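Local coordinates for protein Exo-beta-1,3-glucanase (Streptomyces sp. SirexAA-E, PDB 4PEY) that hydrolyses laminarin and laminarioligosaccharides, attacking beta-1,3-glucans successively from their non-reducing ends and producing glucose and laminaribiose, at residues W175-S180 against M192-V197; T212-P217 against N242-S247; R135-K140 against A159-D164; Q203-P208 against P554-S559. The protein carries 1 engineered substitution. One frame throughout, in Å; residues are numbered along the deposited sequence.

Contact 1 (W175-S180 against M192-V197); sequences WYTRDS and MTFSGV
Met192 pairs with Trp175 at the start of two parallel strands, its CG 4.4 Å from Trp175 CB, while the indole leads away to pack on Ile158. Thr193 N gives an almost straight bond (176°) to Trp175 O at 2.9 Å. Thr193 O takes two donors, the amide of Thr177 and a water that also meets Thr177 OG1. Thr193 shares a sheet face with Tyr176, and the two side chains cross obliquely, CG2 of Thr193 coming 3.9 Å from Tyr176 CD1. Phe194 lies on the same sheet face as Thr177; the same water sits over one side of its ring, offset toward the rim. Ser195 N continues the backbone pairing to Thr177 O, and Ser195 O accepts from Asp179 N at 2.9 Å. Placed between backbone N and carbonyl carbon (chi1 63°), Ser195 OG meets Tyr176 OH at 2.7 Å, close to the plane of the phenol and at its edge. This buried serine oxygen has a second partner in Thr216 OG1. At Gly196 the backbone has a positive phi, and a CB would run into Asp179 OD1, an oxygen already bonded to Thr216; Asp179 OD2 meanwhile pairs with Arg178 NH1. Val197 closes the segment, its CG2 lying 3.7 Å from CG2 of Thr177, with the two side chains crossing at about a right angle. In-register parallel pairing with matched corners at 179 and 195-196 is the stacking of successive coils of a parallel beta-helix, here in the first of the two such domains of the GH55 fold.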
loop_
_atom_site.group_PDB
_atom_site.type_symbol
_atom_site.label_atom_id
_atom_site.label_comp_id
_atom_site.label_asym_id
_atom_site.label_seq_id
_atom_site.Cartn_x
_atom_site.Cartn_y
_atom_site.Cartn_z
ATOM N N TRP A 175 9.939 -3.158 -6.798
ATOM C CA TRP A 175 8.564 -3.534 -7.103
ATOM C C TRP A 175 8.195 -4.797 -6.360
ATOM O O TRP A 175 9.060 -5.645 -6.140
ATOM C CB TRP A 175 8.372 -3.750 -8.615
ATOM C CG TRP A 175 6.944 -3.592 -9.027
ATOM C CD1 TRP A 175 5.967 -4.555 -9.028
ATOM C CD2 TRP A 175 6.312 -2.377 -9.436
ATOM N NE1 TRP A 175 4.771 -4.011 -9.435
ATOM C CE2 TRP A 175 4.955 -2.676 -9.691
ATOM C CE3 TRP A 175 6.768 -1.065 -9.634
ATOM C CZ2 TRP A 175 4.044 -1.707 -10.132
ATOM C CZ3 TRP A 175 5.863 -0.102 -10.070
ATOM C CH2 TRP A 175 4.513 -0.430 -10.311
ATOM N N TYR A 176 6.917 -4.918 -5.989
ATOM C CA TYR A 176 6.367 -6.163 -5.452
ATOM C C TYR A 176 5.202 -6.652 -6.301
ATOM O O TYR A 176 4.273 -5.898 -6.591
ATOM C CB TYR A 176 5.904 -5.997 -3.997
ATOM C CG TYR A 176 5.308 -7.267 -3.405
ATOM C CD1 TYR A 176 6.005 -8.477 -3.448
ATOM C CD2 TYR A 176 4.050 -7.259 -2.807
ATOM C CE1 TYR A 176 5.463 -9.636 -2.902
ATOM C CE2 TYR A 176 3.502 -8.416 -2.256
ATOM C CZ TYR A 176 4.212 -9.595 -2.303
ATOM O OH TYR A 176 3.657 -10.730 -1.752
ATOM N N THR A 177 5.256 -7.922 -6.688
ATOM C CA THR A 177 4.183 -8.561 -7.438
ATOM C C THR A 177 3.796 -9.829 -6.695
ATOM O O THR A 177 4.682 -10.625 -6.349
ATOM C CB THR A 177 4.627 -8.926 -8.883
ATOM O OG1 THR A 177 5.205 -7.782 -9.522
ATOM C CG2 THR A 177 3.454 -9.460 -9.719
ATOM N N ARG A 178 2.505 -10.038 -6.434
ATOM C CA ARG A 178 2.102 -11.331 -5.869
ATOM C C ARG A 178 0.907 -11.959 -6.563
ATOM O O ARG A 178 0.036 -11.269 -7.106
ATOM C CB ARG A 178 1.819 -11.242 -4.364
ATOM C CG ARG A 178 0.549 -10.559 -3.968
ATOM C CD ARG A 178 0.054 -10.979 -2.548
ATOM N NE ARG A 178 -1.198 -10.279 -2.282
ATOM C CZ ARG A 178 -2.378 -10.629 -2.797
ATOM N NH1 ARG A 178 -2.491 -11.718 -3.554
ATOM N NH2 ARG A 178 -3.450 -9.888 -2.552
ATOM N N ASP A 179 0.923 -13.289 -6.570
ATOM C CA ASP A 179 -0.225 -14.114 -6.941
ATOM C C ASP A 179 -0.803 -13.666 -8.276
ATOM O O ASP A 179 -1.960 -13.263 -8.379
ATOM C CB ASP A 179 -1.253 -14.078 -5.811
ATOM C CG ASP A 179 -0.658 -14.550 -4.496
ATOM O OD1 ASP A 179 0.358 -15.277 -4.550
ATOM O OD2 ASP A 179 -1.176 -14.195 -3.420
ATOM N N SER A 180 0.054 -13.737 -9.287
ATOM C CA SER A 180 -0.208 -13.162 -10.598
ATOM C C SER A 180 0.390 -14.047 -11.682
ATOM O O SER A 180 1.018 -15.068 -11.393
ATOM C CB SER A 180 0.389 -11.746 -10.696
ATOM O OG SER A 180 -0.291 -10.808 -9.868
ATOM N N MET A 192 13.390 -6.218 -6.986
ATOM C CA MET A 192 12.165 -6.748 -7.525
ATOM C C MET A 192 11.811 -8.076 -6.868
ATOM O O MET A 192 12.528 -9.039 -6.985
ATOM C CB MET A 192 12.264 -6.923 -9.050
ATOM C CG MET A 192 12.097 -5.679 -9.917
ATOM S SD MET A 192 12.987 -4.160 -9.411
ATOM C CE MET A 192 12.324 -2.992 -10.594
ATOM N N THR A 193 10.728 -8.068 -6.121
ATOM C CA THR A 193 10.310 -9.229 -5.345
ATOM C C THR A 193 8.994 -9.807 -5.889
ATOM O O THR A 193 8.083 -9.065 -6.297
ATOM C CB THR A 193 10.170 -8.860 -3.839
ATOM O OG1 THR A 193 11.456 -8.506 -3.319
ATOM C CG2 THR A 193 9.603 -10.013 -3.011
ATOM N N PHE A 194 8.920 -11.137 -5.905
ATOM C CA PHE A 194 7.786 -11.889 -6.438
ATOM C C PHE A 194 7.380 -12.969 -5.442
ATOM O O PHE A 194 8.244 -13.691 -4.938
ATOM C CB PHE A 194 8.156 -12.562 -7.766
ATOM C CG PHE A 194 8.837 -11.649 -8.752
ATOM C CD1 PHE A 194 10.212 -11.438 -8.691
ATOM C CD2 PHE A 194 8.108 -11.010 -9.747
ATOM C CE1 PHE A 194 10.841 -10.595 -9.596
ATOM C CE2 PHE A 194 8.739 -10.165 -10.663
ATOM C CZ PHE A 194 10.103 -9.956 -10.588
ATOM N N SER A 195 6.087 -13.115 -5.163
ATOM C CA SER A 195 5.627 -14.335 -4.484
ATOM C C SER A 195 4.387 -14.863 -5.198
ATOM O O SER A 195 3.453 -14.119 -5.448
ATOM C CB SER A 195 5.356 -14.108 -2.984
ATOM O OG SER A 195 4.308 -13.182 -2.735
ATOM N N GLY A 196 4.401 -16.145 -5.556
ATOM C CA GLY A 196 3.276 -16.747 -6.254
ATOM C C GLY A 196 3.034 -16.199 -7.651
ATOM O O GLY A 196 1.897 -16.144 -8.114
ATOM N N VAL A 197 4.098 -15.789 -8.337
ATOM C CA VAL A 197 3.943 -15.203 -9.663
ATOM C C VAL A 197 4.371 -16.183 -10.750
ATOM O O VAL A 197 5.553 -16.512 -10.885
ATOM C CB VAL A 197 4.749 -13.891 -9.793
ATOM C CG1 VAL A 197 4.610 -13.304 -11.205
ATOM C CG2 VAL A 197 4.285 -12.891 -8.734
HETATM O O HOH W 1 7.905 -7.532 -8.727
#

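Contact 2 (T212-P217 against N242-S247); sequences TLETTP and NARGTS
A G1 beta bulge sets both Asn242 and Ala243 opposite Thr216, where strand 231-243 runs antiparallel to strand 210-220. Thr216 and Ala243 form the hydrogen-bonded pair: Thr216 N reaches Ala243 O at 2.9 Å, and Ala243 N returns a bond of 2.9 Å to Thr216 O. The extra residue, Asn242, adopts the left-handed conformation (phi 50°) usual for the first bulge position, and its N bonds to Pro217 O at 2.9 Å. Thr215 lies against the bulge, with CB 3.3 Å from Ala243 O and CG2 beside the carbonyl of Asn242. One water joins the two polar side chains here, 2.6 Å from Thr215 OG1 and donating to Asn242 OD1. In the first beta-helix strand 210-220 is still parallel to 191-198, and the antiparallel pairing with 231-243 begins on its other side; Thr216 ties the corner back to the coils, its OG1 hydrogen-bonding Asp179 and Ser195. Beyond the paired residues the contact becomes ionic. Arg244, extended from CG to NE, carries its guanidinium beside Glu214, where NH1 donates to the backbone O of Glu214 at 2.9 Å, in the carbonyl plane and on a lone pair. Glu214 bends at chi2 (79°), which turns CD back over the arginine, and the carboxylate stacks on the guanidinium with their planes 9° apart. OE2 lies over the centre of that group, 3.4 Å from Arg244 NE, a salt bridge held by electrostatics, since the oxygen sits over the plane; the in-plane bond to Glu214 O helps to set the rotation of the guanidinium.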
loop_
_atom_site.group_PDB
_atom_site.type_symbol
_atom_site.label_atom_id
_atom_site.label_comp_id
_atom_site.label_asym_id
_atom_site.label_seq_id
_atom_site.Cartn_x
_atom_site.Cartn_y
_atom_site.Cartn_z
ATOM N N THR A 212 12.548 -14.235 -5.399
ATOM C CA THR A 212 11.421 -14.972 -5.955
ATOM C C THR A 212 10.993 -16.124 -5.058
ATOM O O THR A 212 11.768 -17.055 -4.813
ATOM C CB THR A 212 11.764 -15.516 -7.357
ATOM O OG1 THR A 212 12.163 -14.424 -8.198
ATOM C CG2 THR A 212 10.569 -16.237 -7.971
ATOM N N LEU A 213 9.751 -16.052 -4.593
ATOM C CA LEU A 213 9.138 -17.096 -3.781
ATOM C C LEU A 213 8.068 -17.806 -4.609
ATOM O O LEU A 213 7.252 -17.156 -5.260
ATOM C CB LEU A 213 8.529 -16.507 -2.505
ATOM C CG LEU A 213 9.450 -15.922 -1.425
ATOM C CD1 LEU A 213 10.230 -14.698 -1.884
ATOM C CD2 LEU A 213 8.620 -15.543 -0.221
ATOM N N GLU A 214 8.071 -19.137 -4.587
ATOM C CA GLU A 214 7.140 -19.912 -5.405
ATOM C C GLU A 214 5.672 -19.629 -5.060
ATOM O O GLU A 214 4.818 -19.561 -5.950
ATOM C CB GLU A 214 7.440 -21.405 -5.251
ATOM C CG GLU A 214 6.528 -22.329 -6.050
ATOM C CD GLU A 214 6.904 -22.415 -7.522
ATOM O OE1 GLU A 214 7.948 -21.849 -7.908
ATOM O OE2 GLU A 214 6.152 -23.061 -8.292
ATOM N N THR A 215 5.386 -19.460 -3.772
ATOM C CA THR A 215 4.029 -19.166 -3.316
ATOM C C THR A 215 4.009 -18.052 -2.275
ATOM O O THR A 215 5.034 -17.733 -1.664
ATOM C CB THR A 215 3.340 -20.406 -2.697
ATOM O OG1 THR A 215 4.058 -20.833 -1.528
ATOM C CG2 THR A 215 3.260 -21.548 -3.701
ATOM N N THR A 216 2.827 -17.475 -2.073
ATOM C CA THR A 216 2.585 -16.547 -0.973
ATOM C C THR A 216 1.981 -17.345 0.189
ATOM O O THR A 216 0.982 -18.034 -0.008
ATOM C CB THR A 216 1.644 -15.411 -1.401
ATOM O OG1 THR A 216 2.107 -14.835 -2.636
ATOM C CG2 THR A 216 1.570 -14.332 -0.321
ATOM N N PRO A 217 2.590 -17.273 1.393
ATOM C CA PRO A 217 2.166 -18.150 2.499
ATOM C C PRO A 217 0.661 -18.112 2.742
ATOM O O PRO A 217 0.006 -19.157 2.859
ATOM C CB PRO A 217 2.929 -17.594 3.704
ATOM C CG PRO A 217 4.138 -16.961 3.123
ATOM C CD PRO A 217 3.762 -16.453 1.753
ATOM N N ASN A 242 -0.583 -20.767 0.549
ATOM C CA ASN A 242 0.406 -21.101 -0.471
ATOM C C ASN A 242 -0.113 -20.740 -1.861
ATOM O O ASN A 242 -0.124 -21.564 -2.779
ATOM C CB ASN A 242 0.777 -22.579 -0.388
ATOM C CG ASN A 242 1.434 -22.925 0.927
ATOM O OD1 ASN A 242 2.276 -22.175 1.424
ATOM N ND2 ASN A 242 1.040 -24.044 1.509
ATOM N N ALA A 243 -0.559 -19.493 -1.980
ATOM C CA ALA A 243 -1.175 -18.984 -3.194
ATOM C C ALA A 243 -0.171 -18.864 -4.335
ATOM O O ALA A 243 0.996 -18.527 -4.121
ATOM C CB ALA A 243 -1.816 -17.635 -2.918
ATOM N N ARG A 244 -0.643 -19.126 -5.549
ATOM C CA ARG A 244 0.156 -18.923 -6.746
ATOM C C ARG A 244 -0.775 -18.663 -7.918
ATOM O O ARG A 244 -1.794 -19.344 -8.067
ATOM C CB ARG A 244 1.060 -20.128 -7.016
ATOM C CG ARG A 244 1.962 -19.976 -8.242
ATOM C CD ARG A 244 2.991 -21.107 -8.338
ATOM N NE ARG A 244 3.745 -21.037 -9.589
ATOM C CZ ARG A 244 4.812 -20.266 -9.783
ATOM N NH1 ARG A 244 5.278 -19.511 -8.795
ATOM N NH2 ARG A 244 5.420 -20.261 -10.967
ATOM N N GLY A 245 -0.430 -17.670 -8.738
ATOM C CA GLY A 245 -1.264 -17.292 -9.868
ATOM C C GLY A 245 -2.518 -16.555 -9.440
ATOM O O GLY A 245 -2.732 -16.314 -8.252
ATOM N N THR A 246 -3.356 -16.205 -10.412
ATOM C CA THR A 246 -4.534 -15.404 -10.126
ATOM C C THR A 246 -5.642 -16.226 -9.467
ATOM O O THR A 246 -5.699 -17.457 -9.600
ATOM C CB THR A 246 -5.102 -14.754 -11.399
ATOM O OG1 THR A 246 -5.594 -15.775 -12.276
ATOM C CG2 THR A 246 -4.032 -13.923 -12.109
ATOM N N SER A 247 -6.536 -15.524 -8.780
ATOM C CA SER A 247 -7.666 -16.154 -8.111
ATOM C C SER A 247 -8.818 -16.445 -9.073
ATOM O O SER A 247 -9.686 -17.282 -8.789
ATOM C CB SER A 247 -8.169 -15.259 -6.977
ATOM O OG SER A 247 -8.772 -14.081 -7.495
HETATM O O HOH W 2 4.029 -20.412 1.033
#

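Contact 3 (R135-K140 against A159-D164); sequences RRMHVK and ADSKID
His138 and Asp164 meet across two parallel strands whose backbone bonds include Lys162 N to Met137 O at 2.8 Å and Asp164 N to Val139 O at 2.9 Å. At Arg136 and Asp160 both chains take a left-handed turn, and Ser161 OG accepts Met137 N at 3.1 Å and itself donates to Ala159 O, which also receives Arg136 N. Among the polar side chains, His138 places CG anti to its backbone N (chi1 -176°), and NE2 donates to Asp164 OD1 at 2.8 Å, within the ring plane and on the syn side of the carboxylate. Ring and carboxylate are turned 61° apart. In one of its two conformers, Lys162 NZ meets the same OD1 from the opposite face, so that oxygen would be gripped from two sides. Because His138 ND1 bonds Asp85, two carboxylates would probably favour a protonated ring, though the nearby Lys162 NZ would oppose this. An alanine in place of Asp164 would probably leave His138 NE2 and Lys162 NZ close together without the carboxylate that balances them. In one of its conformers Arg136 lies beside Asp160, a long salt bridge of 3.8 Å running from NH2 to OD2 and a water joining the same atoms; Arg136 NH1 also bonds Leu82 O, and Asp160 OD2 bonds Ser247 OG. Apolar packing is lighter: Val139 CG2 and Ile163 CG1, side by side and pointing the same way, are 4.1 Å apart. Strand 116-118 pairs with the other edge of 138-144, and Ser161 N donates to Ser180 OG, linking these coils to strands 174-178 and 180-182.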
loop_
_atom_site.group_PDB
_atom_site.type_symbol
_atom_site.label_atom_id
_atom_site.label_comp_id
_atom_site.label_asym_id
_atom_site.label_seq_id
_atom_site.Cartn_x
_atom_site.Cartn_y
_atom_site.Cartn_z
ATOM N N ARG A 135 -4.648 -4.079 -9.051
ATOM C CA ARG A 135 -5.204 -5.363 -8.593
ATOM C C ARG A 135 -6.217 -5.968 -9.551
ATOM O O ARG A 135 -7.016 -5.247 -10.135
ATOM C CB ARG A 135 -5.918 -5.203 -7.246
ATOM C CG ARG A 135 -5.049 -4.858 -6.053
ATOM C CD ARG A 135 -5.929 -4.685 -4.810
ATOM N NE ARG A 135 -5.169 -4.277 -3.626
ATOM C CZ ARG A 135 -4.565 -5.106 -2.780
ATOM N NH1 ARG A 135 -4.612 -6.424 -2.974
ATOM N NH2 ARG A 135 -3.895 -4.606 -1.742
ATOM N N ARG A 136 -6.206 -7.290 -9.682
ATOM C CA ARG A 136 -7.247 -7.997 -10.435
ATOM C C ARG A 136 -7.391 -7.403 -11.837
ATOM O O ARG A 136 -8.498 -7.186 -12.327
ATOM C CB ARG A 136 -8.589 -7.950 -9.676
ATOM C CG ARG A 136 -9.578 -9.062 -10.019
ATOM C CD ARG A 136 -10.915 -8.852 -9.289
ATOM N NE ARG A 136 -11.901 -9.891 -9.588
ATOM C CZ ARG A 136 -11.982 -11.048 -8.941
ATOM N NH1 ARG A 136 -12.910 -11.936 -9.274
ATOM N NH2 ARG A 136 -11.133 -11.315 -7.959
ATOM N N MET A 137 -6.254 -7.147 -12.479
ATOM C CA MET A 137 -6.230 -6.584 -13.824
ATOM C C MET A 137 -5.847 -7.646 -14.841
ATOM O O MET A 137 -5.025 -8.521 -14.554
ATOM C CB MET A 137 -5.231 -5.418 -13.902
ATOM C CG MET A 137 -5.559 -4.260 -12.967
ATOM S SD MET A 137 -7.026 -3.311 -13.442
ATOM C CE MET A 137 -6.451 -2.479 -14.924
ATOM N N HIS A 138 -6.409 -7.549 -16.045
ATOM C CA HIS A 138 -5.951 -8.369 -17.159
ATOM C C HIS A 138 -5.430 -7.467 -18.261
ATOM O O HIS A 138 -6.216 -6.817 -18.947
ATOM C CB HIS A 138 -7.061 -9.266 -17.719
ATOM C CG HIS A 138 -6.583 -10.189 -18.799
ATOM N ND1 HIS A 138 -7.429 -10.756 -19.731
ATOM C CD2 HIS A 138 -5.337 -10.622 -19.109
ATOM C CE1 HIS A 138 -6.725 -11.518 -20.554
ATOM N NE2 HIS A 138 -5.451 -11.444 -20.203
ATOM N N VAL A 139 -4.111 -7.425 -18.440
ATOM C CA VAL A 139 -3.543 -6.607 -19.510
ATOM C C VAL A 139 -3.245 -7.496 -20.707
ATOM O O VAL A 139 -2.397 -8.397 -20.633
ATOM C CB VAL A 139 -2.261 -5.870 -19.071
ATOM C CG1 VAL A 139 -1.771 -4.969 -20.200
ATOM C CG2 VAL A 139 -2.526 -5.045 -17.812
ATOM N N LYS A 140 -3.967 -7.261 -21.804
ATOM C CA LYS A 140 -3.791 -8.056 -23.014
ATOM C C LYS A 140 -2.715 -7.391 -23.866
ATOM O O LYS A 140 -2.988 -6.840 -24.930
ATOM C CB LYS A 140 -5.119 -8.199 -23.767
ATOM C CG LYS A 140 -6.221 -8.768 -22.873
ATOM C CD LYS A 140 -7.470 -9.189 -23.630
ATOM C CE LYS A 140 -8.254 -8.001 -24.131
ATOM N NZ LYS A 140 -9.629 -8.373 -24.584
ATOM N N ALA A 159 -1.097 -7.131 -7.725
ATOM C CA ALA A 159 -1.624 -8.370 -7.151
ATOM C C ALA A 159 -2.753 -8.936 -7.986
ATOM O O ALA A 159 -3.527 -8.195 -8.590
ATOM C CB ALA A 159 -2.105 -8.155 -5.724
ATOM N N ASP A 160 -2.836 -10.262 -8.000
ATOM C CA ASP A 160 -3.961 -10.981 -8.595
ATOM C C ASP A 160 -4.221 -10.548 -10.032
ATOM O O ASP A 160 -5.368 -10.448 -10.459
ATOM C CB ASP A 160 -5.231 -10.803 -7.740
ATOM C CG ASP A 160 -6.220 -11.938 -7.940
ATOM O OD1 ASP A 160 -5.780 -12.994 -8.426
ATOM O OD2 ASP A 160 -7.425 -11.798 -7.617
ATOM N N SER A 161 -3.146 -10.322 -10.786
ATOM C CA SER A 161 -3.272 -9.808 -12.142
ATOM C C SER A 161 -2.638 -10.724 -13.176
ATOM O O SER A 161 -1.758 -11.529 -12.861
ATOM C CB SER A 161 -2.638 -8.416 -12.246
ATOM O OG SER A 161 -3.357 -7.478 -11.463
ATOM N N LYS A 162 -3.123 -10.619 -14.408
ATOM C CA LYS A 162 -2.522 -11.330 -15.527
ATOM C C LYS A 162 -2.065 -10.335 -16.575
ATOM O O LYS A 162 -2.887 -9.592 -17.128
ATOM C CB LYS A 162 -3.503 -12.325 -16.155
ATOM C CG LYS A 162 -2.889 -13.119 -17.308
ATOM C CD LYS A 162 -3.857 -14.125 -17.915
ATOM C CE LYS A 162 -3.106 -15.194 -18.708
ATOM N NZ LYS A 162 -2.201 -14.607 -19.739
ATOM N N ILE A 163 -0.759 -10.306 -16.837
ATOM C CA ILE A 163 -0.216 -9.493 -17.918
ATOM C C ILE A 163 0.235 -10.479 -18.996
ATOM O O ILE A 163 1.140 -11.297 -18.758
ATOM C CB ILE A 163 0.954 -8.582 -17.450
ATOM C CG1 ILE A 163 0.453 -7.505 -16.478
ATOM C CG2 ILE A 163 1.621 -7.894 -18.640
ATOM C CD1 ILE A 163 0.382 -7.934 -15.059
ATOM N N ASP A 164 -0.422 -10.447 -20.159
ATOM C CA ASP A 164 -0.131 -11.424 -21.218
ATOM C C ASP A 164 1.297 -11.298 -21.733
ATOM O O ASP A 164 1.950 -12.299 -22.040
ATOM C CB ASP A 164 -1.080 -11.267 -22.409
ATOM C CG ASP A 164 -2.524 -11.599 -22.083
ATOM O OD1 ASP A 164 -2.824 -12.099 -20.974
ATOM O OD2 ASP A 164 -3.369 -11.363 -22.973
HETATM O O HOH W 3 -9.187 -10.030 -6.675
#

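Contact 4 (Q203-P208 against P554-S559); sequences QSFPEP and PSQVVS
Phe205 holds CG anti to its backbone N (chi1 -169°), while Gln556 sets CG anti to its carbonyl carbon (chi1 -58°) and runs extended beyond it; the two side chains cross obliquely, ring and amide planes 52° apart. Phe205 CZ lies 4.0 Å from Gln556 CG, and Phe205 CE1 lies 4.1 Å from Gln556 CB. At the ring edge, near its plane, Val558 CG2 approaches Phe205 CD1 to 4.2 Å, the side chains sliding past each other in opposite directions. The cis peptide before Pro206 brings the proline ring back over Phe205, with CB over one face and offset toward the rim. Pro206 thereby also meets the strand: its CB is 3.3 Å from Gln556 OE1, and its CD touches Val558 CG2 at 4.1 Å. No hydrogen bond joins the two segments directly; a water donates to Pro206 O and accepts from Gln556 NE2 at 3.1 Å, bridging loop and strand. An alanine in place of Gln556 would probably leave Pro206 CB and the tip of the Phe205 ring with less cover and the water without its donor from the strand. Leu526 and Asp524 of strand 520-529 also touch Phe205, so the ring is buried although the contact lies at the surface. The loop belongs to the first beta-helix and strand 555-560 ends the second, antiparallel to 520-529; this apolar, water-bridged packing is part of the interface between the two tandem beta-helices that characterise GH55 enzymes.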
loop_
_atom_site.group_PDB
_atom_site.type_symbol
_atom_site.label_atom_id
_atom_site.label_comp_id
_atom_site.label_asym_id
_atom_site.label_seq_id
_atom_site.Cartn_x
_atom_site.Cartn_y
_atom_site.Cartn_z
ATOM N N GLN A 203 14.797 -16.799 -8.801
ATOM C CA GLN A 203 15.637 -16.222 -7.753
ATOM C C GLN A 203 17.059 -16.006 -8.249
ATOM O O GLN A 203 17.691 -16.945 -8.738
ATOM C CB GLN A 203 15.650 -17.139 -6.529
ATOM C CG GLN A 203 16.661 -16.754 -5.456
ATOM C CD GLN A 203 16.250 -15.512 -4.688
ATOM O OE1 GLN A 203 15.064 -15.277 -4.451
ATOM N NE2 GLN A 203 17.233 -14.713 -4.285
ATOM N N SER A 204 17.574 -14.784 -8.112
ATOM C CA SER A 204 18.901 -14.493 -8.650
ATOM C C SER A 204 19.662 -13.395 -7.911
ATOM O O SER A 204 20.782 -13.074 -8.301
ATOM C CB SER A 204 18.793 -14.101 -10.124
ATOM O OG SER A 204 18.119 -12.865 -10.252
ATOM N N PHE A 205 19.057 -12.816 -6.874
ATOM C CA PHE A 205 19.690 -11.748 -6.093
ATOM C C PHE A 205 21.134 -12.138 -5.735
ATOM O O PHE A 205 21.384 -13.256 -5.277
ATOM C CB PHE A 205 18.857 -11.481 -4.834
ATOM C CG PHE A 205 19.240 -10.234 -4.080
ATOM C CD1 PHE A 205 20.254 -10.260 -3.129
ATOM C CD2 PHE A 205 18.549 -9.047 -4.281
ATOM C CE1 PHE A 205 20.597 -9.106 -2.424
ATOM C CE2 PHE A 205 18.886 -7.897 -3.580
ATOM C CZ PHE A 205 19.904 -7.926 -2.647
ATOM N N PRO A 206 22.094 -11.218 -5.924
ATOM C CA PRO A 206 21.922 -9.789 -6.215
ATOM C C PRO A 206 21.855 -9.390 -7.691
ATOM O O PRO A 206 21.486 -8.247 -7.971
ATOM C CB PRO A 206 23.171 -9.172 -5.580
ATOM C CG PRO A 206 24.203 -10.227 -5.749
ATOM C CD PRO A 206 23.488 -11.539 -5.574
ATOM N N GLU A 207 22.211 -10.269 -8.621
ATOM C CA GLU A 207 22.253 -9.862 -10.022
ATOM C C GLU A 207 21.560 -10.848 -10.962
ATOM O O GLU A 207 22.025 -11.969 -11.162
ATOM C CB GLU A 207 23.701 -9.653 -10.469
ATOM C CG GLU A 207 23.810 -9.014 -11.840
ATOM C CD GLU A 207 22.965 -7.758 -11.964
ATOM O OE1 GLU A 207 23.008 -6.912 -11.047
ATOM O OE2 GLU A 207 22.248 -7.619 -12.976
ATOM N N PRO A 208 20.414 -10.437 -11.536
ATOM C CA PRO A 208 19.662 -9.207 -11.248
ATOM C C PRO A 208 19.048 -9.305 -9.849
ATOM O O PRO A 208 19.016 -10.406 -9.294
ATOM C CB PRO A 208 18.576 -9.179 -12.336
ATOM C CG PRO A 208 19.043 -10.124 -13.388
ATOM C CD PRO A 208 19.848 -11.173 -12.677
ATOM N N PRO A 554 23.951 0.173 -4.317
ATOM C CA PRO A 554 23.496 -0.535 -3.113
ATOM C C PRO A 554 24.583 -1.355 -2.422
ATOM O O PRO A 554 25.470 -1.913 -3.084
ATOM C CB PRO A 554 22.402 -1.465 -3.643
ATOM C CG PRO A 554 21.910 -0.810 -4.889
ATOM C CD PRO A 554 23.121 -0.149 -5.493
ATOM N N SER A 555 24.501 -1.415 -1.095
ATOM C CA SER A 555 25.239 -2.396 -0.301
ATOM C C SER A 555 24.273 -3.519 0.064
ATOM O O SER A 555 23.192 -3.263 0.590
ATOM C CB SER A 555 25.834 -1.757 0.953
ATOM O OG SER A 555 26.529 -2.720 1.724
ATOM N N GLN A 556 24.672 -4.758 -0.209
ATOM C CA GLN A 556 23.763 -5.902 -0.154
ATOM C C GLN A 556 24.201 -6.998 0.805
ATOM O O GLN A 556 25.397 -7.234 1.003
ATOM C CB GLN A 556 23.616 -6.510 -1.553
ATOM C CG GLN A 556 23.095 -5.531 -2.594
ATOM C CD GLN A 556 23.425 -5.956 -4.011
ATOM O OE1 GLN A 556 24.508 -6.494 -4.282
ATOM N NE2 GLN A 556 22.492 -5.726 -4.926
ATOM N N VAL A 557 23.217 -7.686 1.379
ATOM C CA VAL A 557 23.468 -8.911 2.130
ATOM C C VAL A 557 22.486 -9.958 1.628
ATOM O O VAL A 557 21.277 -9.750 1.691
ATOM C CB VAL A 557 23.309 -8.703 3.659
ATOM C CG1 VAL A 557 23.220 -10.038 4.377
ATOM C CG2 VAL A 557 24.470 -7.866 4.209
ATOM N N VAL A 558 22.992 -11.073 1.116
ATOM C CA VAL A 558 22.112 -12.105 0.555
ATOM C C VAL A 558 21.394 -12.907 1.650
ATOM O O VAL A 558 20.186 -13.178 1.542
ATOM C CB VAL A 558 22.888 -13.082 -0.361
ATOM C CG1 VAL A 558 21.967 -14.194 -0.852
ATOM C CG2 VAL A 558 23.496 -12.332 -1.539
ATOM N N SER A 559 22.140 -13.297 2.683
ATOM C CA SER A 559 21.597 -14.103 3.779
ATOM C C SER A 559 22.041 -13.605 5.136
ATOM O O SER A 559 23.216 -13.284 5.333
ATOM C CB SER A 559 22.019 -15.572 3.653
ATOM O OG SER A 559 21.548 -16.147 2.454
HETATM O O HOH W 4 22.311 -5.853 -7.972
#

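Overall arrangement
Contacts 1 and 3 are buried and join coils of the same first beta-helix through parallel backbone pairing; contact 3 has charged pairs toward both ends, contact 1 a hydroxyl pair and apolar packing, with its one ion pair inside a single segment. Contact 2, partly buried, lies on the strand next to 191-198, touching contact 1 through Thr216, and meets contact 3 where Ser247 bonds Asp160; its antiparallel bulge and stacked ion pair mark the change from the regular coil. Contact 4 lies at the surface, linked to contact 2 by Gln203 and Thr212, and is the one of the four whose two segments come from different beta-helices, held by side-chain packing and water without direct hydrogen bonds.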